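Local coordinates for protein proteasome chaperone 4 (PDB 2Z5B) that acts as a chaperone in 20S proteasome assembly, pairing with IRC25 in a heterodimer that binds proteasome precursors and facilitates alpha-ring formation, at residues A[89-93]-A[94-98]; A[101-104]-A[105-109]; A[132-135]-A[136-140]. One frame throughout, in Å; residues are numbered along the deposited sequence.

Contact 1 (A[89-93]-A[94-98]); sequences LDTKD and DRIRD
D93 and R95 meet at the start of helix 94-111, where D93 is the N-cap. The loop 89-93 brings the chain from strand 83-87 into this helix. With CG anti to the backbone N (chi1 -165°), the D93 carboxylate points at the first turn, where R95 N and NE meet it. D93 OD1 takes the capping bond from R95 N at 3.0 Å, on the anti side and well out of the carboxylate plane. D93 OD1 also receives R95 NE at 3.1 Å through its syn lone pair, and this bond is nearly straight, at 172°. R95 NH2 reaches OD2 from the syn side. The guanidinium thus grips the carboxylate side-on, one nitrogen to each oxygen, with the two planes roughly aligned.

R97 holds the loop before the cap. Its chain bends at chi3, which sets the guanidinium edge against T91 O, with D93 C over one face. R97 NH2 donates to T91 O at 2.8 Å, while NE makes only weak bonds to T91 O and to D90 OD1. The D90 carboxylate stands almost perpendicular to the guanidinium, 81° between planes, with OD1 at its edge. D94 OD1 lies in the guanidinium plane and accepts both NH1 and NH2, end-on. D90, D94 and R97 thus form a salt-bridge network at the surface. The two acids would probably balance the charge of R97.

T91 makes an ST turn: OG1 accepts from D93 N. Its methyl CG2 packs on I96 CG2 and R97 CB, and I96 continues inward to S60 of strand 58-67. The first turn closes with R97 N on D93 O, 2.9 Å and almost linear.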
ATOM      1  N   LEU A  89      -8.607   2.032   4.418  1.00 32.30           N
ATOM      2  CA  LEU A  89      -9.297   3.078   3.684  1.00 33.32           C
ATOM      3  C   LEU A  89     -10.682   2.527   3.402  1.00 33.70           C
ATOM      4  O   LEU A  89     -10.832   1.615   2.589  1.00 33.29           O
ATOM      5  CB  LEU A  89      -8.580   3.423   2.365  1.00 33.34           C
ATOM      6  CG  LEU A  89      -9.221   4.559   1.540  1.00 34.50           C
ATOM      7  CD1 LEU A  89      -9.026   5.898   2.216  1.00 37.56           C
ATOM      8  CD2 LEU A  89      -8.669   4.617   0.136  1.00 33.56           C
ATOM      9  N   ASP A  90     -11.679   3.050   4.109  1.00 34.10           N
ATOM     10  CA  ASP A  90     -13.042   2.524   4.030  1.00 34.73           C
ATOM     11  C   ASP A  90     -13.757   3.007   2.770  1.00 34.70           C
ATOM     12  O   ASP A  90     -13.345   3.987   2.153  1.00 34.66           O
ATOM     13  CB  ASP A  90     -13.823   2.919   5.298  1.00 35.36           C
ATOM     14  CG  ASP A  90     -14.925   1.927   5.650  1.00 36.84           C
ATOM     15  OD1 ASP A  90     -15.169   0.986   4.861  1.00 36.97           O
ATOM     16  OD2 ASP A  90     -15.556   2.091   6.727  1.00 38.46           O
ATOM     17  N   THR A  91     -14.796   2.284   2.362  1.00 35.21           N
ATOM     18  CA  THR A  91     -15.708   2.733   1.302  1.00 35.47           C
ATOM     19  C   THR A  91     -17.135   2.733   1.842  1.00 36.34           C
ATOM     20  O   THR A  91     -17.467   1.933   2.710  1.00 36.11           O
ATOM     21  CB  THR A  91     -15.642   1.846   0.017  1.00 35.25           C
ATOM     22  OG1 THR A  91     -16.678   2.237  -0.899  1.00 34.91           O
ATOM     23  CG2 THR A  91     -15.815   0.358   0.341  1.00 34.64           C
ATOM     24  N   LYS A  92     -17.982   3.609   1.306  1.00 37.33           N
ATOM     25  CA  LYS A  92     -19.385   3.634   1.701  1.00 38.26           C
ATOM     26  C   LYS A  92     -20.167   2.528   0.985  1.00 38.03           C
ATOM     27  O   LYS A  92     -21.244   2.118   1.441  1.00 38.18           O
ATOM     28  CB  LYS A  92     -19.993   5.016   1.429  1.00 39.43           C
ATOM     29  CG  LYS A  92     -19.624   6.076   2.483  1.00 41.13           C
ATOM     30  CD  LYS A  92     -19.656   7.496   1.901  1.00 42.95           C
ATOM     31  CE  LYS A  92     -19.204   8.566   2.916  1.00 43.24           C
ATOM     32  NZ  LYS A  92     -20.259   8.890   3.933  1.00 44.97           N
ATOM     33  N   ASP A  93     -19.613   2.034  -0.128  1.00 36.91           N
ATOM     34  CA  ASP A  93     -20.249   0.970  -0.903  1.00 35.96           C
ATOM     35  C   ASP A  93     -20.053  -0.398  -0.247  1.00 35.58           C
ATOM     36  O   ASP A  93     -18.943  -0.946  -0.264  1.00 34.58           O
ATOM     37  CB  ASP A  93     -19.687   0.976  -2.327  1.00 35.86           C
ATOM     38  CG  ASP A  93     -20.521   0.161  -3.290  1.00 36.34           C
ATOM     39  OD1 ASP A  93     -21.202  -0.782  -2.846  1.00 35.81           O
ATOM     40  OD2 ASP A  93     -20.484   0.462  -4.500  1.00 35.34           O
ATOM     41  N   ASP A  94     -21.126  -0.949   0.337  1.00 35.17           N
ATOM     42  CA  ASP A  94     -21.092  -2.286   0.973  1.00 35.35           C
ATOM     43  C   ASP A  94     -20.589  -3.389   0.045  1.00 34.59           C
ATOM     44  O   ASP A  94     -19.962  -4.337   0.501  1.00 34.21           O
ATOM     45  CB  ASP A  94     -22.490  -2.727   1.455  1.00 35.99           C
ATOM     46  CG  ASP A  94     -23.095  -1.804   2.500  1.00 39.06           C
ATOM     47  OD1 ASP A  94     -22.425  -0.861   2.983  1.00 41.32           O
ATOM     48  OD2 ASP A  94     -24.278  -2.041   2.850  1.00 41.65           O
ATOM     49  N   ARG A  95     -20.915  -3.284  -1.247  1.00 34.35           N
ATOM     50  CA  ARG A  95     -20.555  -4.304  -2.247  1.00 33.96           C
ATOM     51  C   ARG A  95     -19.034  -4.406  -2.415  1.00 33.28           C
ATOM     52  O   ARG A  95     -18.485  -5.502  -2.543  1.00 32.77           O
ATOM     53  CB  ARG A  95     -21.193  -3.979  -3.605  1.00 34.76           C
ATOM     54  CG  ARG A  95     -22.741  -3.950  -3.601  1.00 35.53           C
ATOM     55  CD  ARG A  95     -23.289  -3.400  -4.919  1.00 34.79           C
ATOM     56  NE  ARG A  95     -23.013  -1.971  -5.051  1.00 37.94           N
ATOM     57  CZ  ARG A  95     -23.390  -1.207  -6.075  1.00 41.13           C
ATOM     58  NH1 ARG A  95     -24.076  -1.716  -7.090  1.00 40.09           N
ATOM     59  NH2 ARG A  95     -23.070   0.078  -6.081  1.00 42.22           N
ATOM     60  N   ILE A  96     -18.373  -3.253  -2.426  1.00 32.29           N
ATOM     61  CA  ILE A  96     -16.904  -3.188  -2.435  1.00 31.73           C
ATOM     62  C   ILE A  96     -16.328  -3.587  -1.072  1.00 31.27           C
ATOM     63  O   ILE A  96     -15.453  -4.442  -1.020  1.00 30.22           O
ATOM     64  CB  ILE A  96     -16.397  -1.795  -2.876  1.00 32.10           C
ATOM     65  CG1 ILE A  96     -16.872  -1.505  -4.309  1.00 31.46           C
ATOM     66  CG2 ILE A  96     -14.860  -1.721  -2.782  1.00 32.47           C
ATOM     67  CD1 ILE A  96     -16.745  -0.058  -4.743  1.00 33.25           C
ATOM     68  N   ARG A  97     -16.833  -2.988   0.018  1.00 31.27           N
ATOM     69  CA  ARG A  97     -16.359  -3.312   1.382  1.00 32.26           C
ATOM     70  C   ARG A  97     -16.432  -4.790   1.740  1.00 31.82           C
ATOM     71  O   ARG A  97     -15.471  -5.350   2.321  1.00 31.51           O
ATOM     72  CB  ARG A  97     -17.103  -2.499   2.459  1.00 32.51           C
ATOM     73  CG  ARG A  97     -16.291  -2.293   3.752  1.00 32.97           C
ATOM     74  CD  ARG A  97     -17.121  -1.673   4.882  1.00 33.80           C
ATOM     75  NE  ARG A  97     -17.873  -0.512   4.403  1.00 36.32           N
ATOM     76  CZ  ARG A  97     -19.180  -0.499   4.162  1.00 38.46           C
ATOM     77  NH1 ARG A  97     -19.926  -1.588   4.357  1.00 38.55           N
ATOM     78  NH2 ARG A  97     -19.736   0.610   3.708  1.00 38.86           N
ATOM     79  N   ASP A  98     -17.572  -5.417   1.426  1.00 31.84           N
ATOM     80  CA  ASP A  98     -17.755  -6.869   1.634  1.00 31.66           C
ATOM     81  C   ASP A  98     -16.630  -7.649   0.984  1.00 30.34           C
ATOM     82  O   ASP A  98     -16.033  -8.528   1.603  1.00 29.47           O
ATOM     83  CB  ASP A  98     -19.105  -7.369   1.079  1.00 31.15           C
ATOM     84  CG  ASP A  98     -20.285  -6.996   1.970  1.00 35.88           C
ATOM     85  OD1 ASP A  98     -20.065  -6.374   3.049  1.00 36.09           O
ATOM     86  OD2 ASP A  98     -21.433  -7.306   1.570  1.00 37.45           O
TER

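Contact 2 (A[101-104]-A[105-109]); sequences RHMA and TIISE
R101 and T105 lie side by side, one turn apart, in the middle of helix 94-111. The contact consists of i to i+4 pairs along the helix.

The backbone bonds come first. T105 N, I106 N, I107 N and S108 N donate in turn to the carbonyl oxygens of R101, H102, M103 and A104. All are regular alpha-helical bonds.

One side-chain hydrogen bond joins this ladder. T105 OG1 donates to R101 O at 2.8 Å, and T105 N reaches the same R101 O at 2.9 Å. The hydroxyl comes from above the carbonyl plane, 38° out of it. T105 has OG1 beside its own nitrogen (chi1 -53°), which turns the hydroxyl back along the helix to the preceding turn. A valine here would probably leave R101 O with the backbone N-H alone and lose the bond that fixes the rotation of this side chain.

The apolar contacts lie on other sides of the helix. I107 CD1 packs against M103 CG at 3.6 Å and M103 SD at 3.8 Å. The two side chains cross at an angle, and M103 is folded by bends at chi2 and chi3. I106 CD1 meets H102 CB at 3.9 Å. M103, I106 and I107 continue onto helix 134-149, and M103 and I107 also touch strand 115-121. A104 and S108 face strand 58-67.

Polar ends find partners beyond this turn. H102 ND1 is hydrogen-bonded to H134 NE2, S108 OG bonds to R113 O, and R101 NH2 pairs with D98.

The T105 hydroxyl is met within its own helix. This polar group therefore needs no partner from the sheet, while M103 and I107 give their side of the helix to packing.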
ATOM      1  N   ARG A 101     -13.154  -6.948   2.642  1.00 29.17           N
ATOM      2  CA  ARG A 101     -13.182  -7.558   3.977  1.00 29.37           C
ATOM      3  C   ARG A 101     -13.026  -9.056   3.894  1.00 28.87           C
ATOM      4  O   ARG A 101     -12.159  -9.609   4.551  1.00 29.12           O
ATOM      5  CB  ARG A 101     -14.480  -7.224   4.723  1.00 29.30           C
ATOM      6  CG  ARG A 101     -14.592  -7.913   6.090  1.00 31.86           C
ATOM      7  CD  ARG A 101     -15.828  -7.388   6.833  1.00 34.61           C
ATOM      8  NE  ARG A 101     -17.061  -7.480   6.026  1.00 38.28           N
ATOM      9  CZ  ARG A 101     -17.855  -8.546   5.940  1.00 38.27           C
ATOM     10  NH1 ARG A 101     -17.585  -9.674   6.597  1.00 38.40           N
ATOM     11  NH2 ARG A 101     -18.938  -8.483   5.185  1.00 39.38           N
ATOM     12  N   HIS A 102     -13.878  -9.705   3.097  1.00 29.24           N
ATOM     13  CA  HIS A 102     -13.799 -11.154   2.907  1.00 29.08           C
ATOM     14  C   HIS A 102     -12.453 -11.595   2.374  1.00 28.96           C
ATOM     15  O   HIS A 102     -11.882 -12.568   2.869  1.00 29.04           O
ATOM     16  CB  HIS A 102     -14.895 -11.656   1.968  1.00 29.83           C
ATOM     17  CG  HIS A 102     -16.255 -11.687   2.595  1.00 30.59           C
ATOM     18  ND1 HIS A 102     -17.405 -11.453   1.879  1.00 32.20           N
ATOM     19  CD2 HIS A 102     -16.645 -11.912   3.873  1.00 33.04           C
ATOM     20  CE1 HIS A 102     -18.451 -11.525   2.685  1.00 33.62           C
ATOM     21  NE2 HIS A 102     -18.018 -11.805   3.902  1.00 34.59           N
ATOM     22  N   MET A 103     -11.960 -10.884   1.359  1.00 28.02           N
ATOM     23  CA  MET A 103     -10.659 -11.203   0.776  1.00 27.98           C
ATOM     24  C   MET A 103      -9.553 -11.198   1.808  1.00 27.63           C
ATOM     25  O   MET A 103      -8.842 -12.179   1.953  1.00 28.18           O
ATOM     26  CB  MET A 103     -10.318 -10.254  -0.379  1.00 27.89           C
ATOM     27  CG  MET A 103      -9.117 -10.696  -1.202  1.00 27.60           C
ATOM     28  SD  MET A 103      -9.417 -12.207  -2.133  1.00 33.59           S
ATOM     29  CE  MET A 103     -10.403 -11.545  -3.473  1.00 30.04           C
ATOM     30  N   ALA A 104      -9.415 -10.100   2.537  1.00 28.15           N
ATOM     31  CA  ALA A 104      -8.347  -9.979   3.513  1.00 28.24           C
ATOM     32  C   ALA A 104      -8.506 -11.025   4.610  1.00 29.02           C
ATOM     33  O   ALA A 104      -7.541 -11.673   4.968  1.00 28.72           O
ATOM     34  CB  ALA A 104      -8.315  -8.583   4.098  1.00 28.00           C
ATOM     35  N   THR A 105      -9.723 -11.168   5.131  1.00 29.88           N
ATOM     36  CA  THR A 105      -9.986 -12.076   6.250  1.00 31.75           C
ATOM     37  C   THR A 105      -9.761 -13.532   5.865  1.00 31.07           C
ATOM     38  O   THR A 105      -9.118 -14.276   6.599  1.00 31.74           O
ATOM     39  CB  THR A 105     -11.420 -11.883   6.820  1.00 32.12           C
ATOM     40  OG1 THR A 105     -11.626 -10.495   7.124  1.00 34.60           O
ATOM     41  CG2 THR A 105     -11.576 -12.647   8.148  1.00 33.92           C
ATOM     42  N   ILE A 106     -10.276 -13.937   4.708  1.00 31.69           N
ATOM     43  CA  ILE A 106     -10.098 -15.313   4.255  1.00 32.20           C
ATOM     44  C   ILE A 106      -8.623 -15.624   3.906  1.00 32.47           C
ATOM     45  O   ILE A 106      -8.112 -16.709   4.237  1.00 31.18           O
ATOM     46  CB  ILE A 106     -11.052 -15.679   3.085  1.00 32.62           C
ATOM     47  CG1 ILE A 106     -12.504 -15.686   3.577  1.00 34.40           C
ATOM     48  CG2 ILE A 106     -10.731 -17.078   2.539  1.00 33.40           C
ATOM     49  CD1 ILE A 106     -13.522 -15.286   2.517  1.00 36.29           C
ATOM     50  N   ILE A 107      -7.937 -14.678   3.267  1.00 32.30           N
ATOM     51  CA  ILE A 107      -6.515 -14.872   2.973  1.00 32.98           C
ATOM     52  C   ILE A 107      -5.716 -15.035   4.266  1.00 33.98           C
ATOM     53  O   ILE A 107      -4.906 -15.954   4.383  1.00 33.77           O
ATOM     54  CB  ILE A 107      -5.920 -13.746   2.098  1.00 33.02           C
ATOM     55  CG1 ILE A 107      -6.554 -13.762   0.705  1.00 32.23           C
ATOM     56  CG2 ILE A 107      -4.401 -13.902   1.974  1.00 31.90           C
ATOM     57  CD1 ILE A 107      -6.237 -12.541  -0.135  1.00 32.47           C
ATOM     58  N   SER A 108      -5.963 -14.157   5.235  1.00 35.77           N
ATOM     59  CA  SER A 108      -5.259 -14.206   6.511  1.00 37.07           C
ATOM     60  C   SER A 108      -5.504 -15.542   7.231  1.00 37.99           C
ATOM     61  O   SER A 108      -4.565 -16.161   7.731  1.00 37.94           O
ATOM     62  CB  SER A 108      -5.666 -13.023   7.380  1.00 37.56           C
ATOM     63  OG  SER A 108      -4.899 -12.996   8.566  1.00 39.84           O
ATOM     64  N   GLU A 109      -6.760 -15.983   7.273  1.00 38.73           N
ATOM     65  CA  GLU A 109      -7.088 -17.308   7.813  1.00 40.50           C
ATOM     66  C   GLU A 109      -6.377 -18.409   7.032  1.00 39.87           C
ATOM     67  O   GLU A 109      -5.715 -19.274   7.616  1.00 41.02           O
ATOM     68  CB  GLU A 109      -8.607 -17.539   7.811  1.00 40.02           C
ATOM     69  CG  GLU A 109      -9.328 -16.779   8.899  1.00 42.84           C
ATOM     70  CD  GLU A 109     -10.843 -16.815   8.780  1.00 43.29           C
ATOM     71  OE1 GLU A 109     -11.379 -16.273   7.783  1.00 45.45           O
ATOM     72  OE2 GLU A 109     -11.494 -17.360   9.711  1.00 46.94           O
TER

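Contact 3 (A[132-135]-A[136-140]); sequences ANHL and YILKK
The N-terminal turn of helix 134-149 begins at N133, the N-cap residue, which is the first residue past the short helix 128-132. Its side chain makes no capping bond. Its carbonyl starts the helical bond ladder: I137 N donates to N133 O at 2.9 Å, nearly along the C=O axis. The next bonds follow in step, L138 N to H134 O and K139 N to L135 O.

I137 CD1 comes to 4.1 Å from N133 CB, a loose apolar touch. H134 and L138 pack more closely. H134 CG is anti to the backbone nitrogen (chi1 -157°), and this places CD2 near the leucine. L138 crosses obliquely to H134, whose ring stands at about 90° to that of its polar partner H102 on helix 94-111. L138 also touches M99 and M103, joining the two helices through packing as well as a polar bond.

On another side of the helix, the Y136 ring takes K140 CG over one face, 3.5 Å above its plane and toward the rim. The leucine contact is the tighter one: L138 CD1 lies 3.6 Å from H134 CD2.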
ATOM      1  N   ALA A 132     -22.352 -10.620  -7.804  1.00 39.69           N
ATOM      2  CA  ALA A 132     -22.707 -11.745  -8.666  1.00 39.36           C
ATOM      3  C   ALA A 132     -21.589 -12.779  -8.766  1.00 39.35           C
ATOM      4  O   ALA A 132     -21.855 -13.976  -8.948  1.00 39.89           O
ATOM      5  CB  ALA A 132     -23.073 -11.233 -10.055  1.00 39.70           C
ATOM      6  N   ASN A 133     -20.347 -12.309  -8.654  1.00 38.05           N
ATOM      7  CA  ASN A 133     -19.167 -13.148  -8.828  1.00 37.27           C
ATOM      8  C   ASN A 133     -18.380 -13.276  -7.513  1.00 36.45           C
ATOM      9  O   ASN A 133     -17.226 -13.725  -7.493  1.00 36.92           O
ATOM     10  CB  ASN A 133     -18.299 -12.597  -9.979  1.00 37.42           C
ATOM     11  CG  ASN A 133     -19.058 -12.541 -11.321  1.00 38.49           C
ATOM     12  OD1 ASN A 133     -19.528 -11.475 -11.758  1.00 37.08           O
ATOM     13  ND2 ASN A 133     -19.166 -13.688 -11.975  1.00 36.86           N
ATOM     14  N   HIS A 134     -19.028 -12.905  -6.412  1.00 35.10           N
ATOM     15  CA  HIS A 134     -18.375 -12.824  -5.102  1.00 34.17           C
ATOM     16  C   HIS A 134     -17.523 -14.056  -4.767  1.00 33.61           C
ATOM     17  O   HIS A 134     -16.317 -13.924  -4.541  1.00 32.92           O
ATOM     18  CB  HIS A 134     -19.397 -12.506  -3.991  1.00 33.54           C
ATOM     19  CG  HIS A 134     -18.784 -11.888  -2.771  1.00 33.56           C
ATOM     20  ND1 HIS A 134     -18.690 -10.526  -2.589  1.00 30.43           N
ATOM     21  CD2 HIS A 134     -18.226 -12.450  -1.674  1.00 32.02           C
ATOM     22  CE1 HIS A 134     -18.098 -10.278  -1.437  1.00 32.05           C
ATOM     23  NE2 HIS A 134     -17.806 -11.426  -0.863  1.00 31.01           N
ATOM     24  N   LEU A 135     -18.137 -15.241  -4.757  1.00 33.23           N
ATOM     25  CA  LEU A 135     -17.444 -16.491  -4.398  1.00 33.80           C
ATOM     26  C   LEU A 135     -16.344 -16.860  -5.400  1.00 33.22           C
ATOM     27  O   LEU A 135     -15.272 -17.316  -5.010  1.00 33.37           O
ATOM     28  CB  LEU A 135     -18.447 -17.662  -4.269  1.00 34.12           C
ATOM     29  CG  LEU A 135     -17.884 -19.064  -3.997  1.00 34.69           C
ATOM     30  CD1 LEU A 135     -17.532 -19.250  -2.530  1.00 37.14           C
ATOM     31  CD2 LEU A 135     -18.862 -20.197  -4.427  1.00 35.46           C
ATOM     32  N   TYR A 136     -16.634 -16.702  -6.687  1.00 32.94           N
ATOM     33  CA  TYR A 136     -15.643 -16.928  -7.743  1.00 32.94           C
ATOM     34  C   TYR A 136     -14.385 -16.093  -7.511  1.00 32.33           C
ATOM     35  O   TYR A 136     -13.274 -16.602  -7.616  1.00 31.94           O
ATOM     36  CB  TYR A 136     -16.232 -16.565  -9.102  1.00 33.93           C
ATOM     37  CG  TYR A 136     -15.253 -16.648 -10.241  1.00 35.80           C
ATOM     38  CD1 TYR A 136     -14.931 -17.880 -10.818  1.00 36.93           C
ATOM     39  CD2 TYR A 136     -14.660 -15.503 -10.757  1.00 36.74           C
ATOM     40  CE1 TYR A 136     -14.034 -17.967 -11.878  1.00 37.25           C
ATOM     41  CE2 TYR A 136     -13.761 -15.579 -11.804  1.00 36.51           C
ATOM     42  CZ  TYR A 136     -13.461 -16.813 -12.367  1.00 36.36           C
ATOM     43  OH  TYR A 136     -12.574 -16.890 -13.410  1.00 36.15           O
ATOM     44  N   ILE A 137     -14.562 -14.805  -7.218  1.00 31.93           N
ATOM     45  CA  ILE A 137     -13.409 -13.909  -7.095  1.00 31.43           C
ATOM     46  C   ILE A 137     -12.533 -14.352  -5.917  1.00 31.60           C
ATOM     47  O   ILE A 137     -11.316 -14.473  -6.042  1.00 31.34           O
ATOM     48  CB  ILE A 137     -13.829 -12.426  -6.962  1.00 31.25           C
ATOM     49  CG1 ILE A 137     -14.492 -11.923  -8.253  1.00 31.04           C
ATOM     50  CG2 ILE A 137     -12.625 -11.549  -6.624  1.00 32.08           C
ATOM     51  CD1 ILE A 137     -15.243 -10.610  -8.107  1.00 30.47           C
ATOM     52  N   LEU A 138     -13.162 -14.601  -4.771  1.00 31.14           N
ATOM     53  CA  LEU A 138     -12.426 -15.087  -3.611  1.00 31.31           C
ATOM     54  C   LEU A 138     -11.644 -16.382  -3.872  1.00 32.05           C
ATOM     55  O   LEU A 138     -10.441 -16.448  -3.587  1.00 31.45           O
ATOM     56  CB  LEU A 138     -13.353 -15.236  -2.400  1.00 30.78           C
ATOM     57  CG  LEU A 138     -14.075 -13.984  -1.913  1.00 30.90           C
ATOM     58  CD1 LEU A 138     -15.238 -14.357  -0.961  1.00 30.92           C
ATOM     59  CD2 LEU A 138     -13.105 -13.018  -1.219  1.00 29.73           C
ATOM     60  N   LYS A 139     -12.311 -17.404  -4.420  1.00 32.89           N
ATOM     61  CA  LYS A 139     -11.629 -18.696  -4.665  1.00 34.18           C
ATOM     62  C   LYS A 139     -10.492 -18.604  -5.676  1.00 33.67           C
ATOM     63  O   LYS A 139      -9.439 -19.221  -5.496  1.00 33.98           O
ATOM     64  CB  LYS A 139     -12.628 -19.809  -5.035  1.00 35.10           C
ATOM     65  CG  LYS A 139     -13.194 -19.770  -6.452  1.00 38.15           C
ATOM     66  CD  LYS A 139     -12.541 -20.854  -7.331  1.00 43.58           C
ATOM     67  CE  LYS A 139     -13.456 -21.271  -8.477  1.00 45.73           C
ATOM     68  NZ  LYS A 139     -12.858 -22.336  -9.356  1.00 48.27           N
ATOM     69  N   LYS A 140     -10.677 -17.812  -6.726  1.00 33.28           N
ATOM     70  CA  LYS A 140      -9.617 -17.666  -7.716  1.00 33.06           C
ATOM     71  C   LYS A 140      -8.395 -16.985  -7.122  1.00 32.87           C
ATOM     72  O   LYS A 140      -7.267 -17.308  -7.486  1.00 32.10           O
ATOM     73  CB  LYS A 140     -10.087 -16.915  -8.967  1.00 33.25           C
ATOM     74  CG  LYS A 140     -11.129 -17.686  -9.830  1.00 35.06           C
ATOM     75  CD  LYS A 140     -10.682 -19.085 -10.283  1.00 36.51           C
ATOM     76  CE  LYS A 140     -10.073 -19.054 -11.681  1.00 38.37           C
ATOM     77  NZ  LYS A 140      -9.894 -20.425 -12.276  1.00 41.04           N
TER

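From the N terminus, the chain first lays down strands 6-13 to 83-87. Contact 1 then closes the turn that leads into helix 94-111. Contact 2 follows farther along the same helix. After strand 115-121 and the short helix 128-132, contact 3 opens helix 134-149. All three are local and in series, with none nested or crossed. Contacts 1 and 2 adjoin in sequence and share one helix. Contact 3 brings the second helix against both: D98 of contact 1 packs on H134, and the main joint is with H102 and M103 of contact 2. Both helices pack together beside the mixed sheet, helix 94-111 touching strands 58-67 and 115-121.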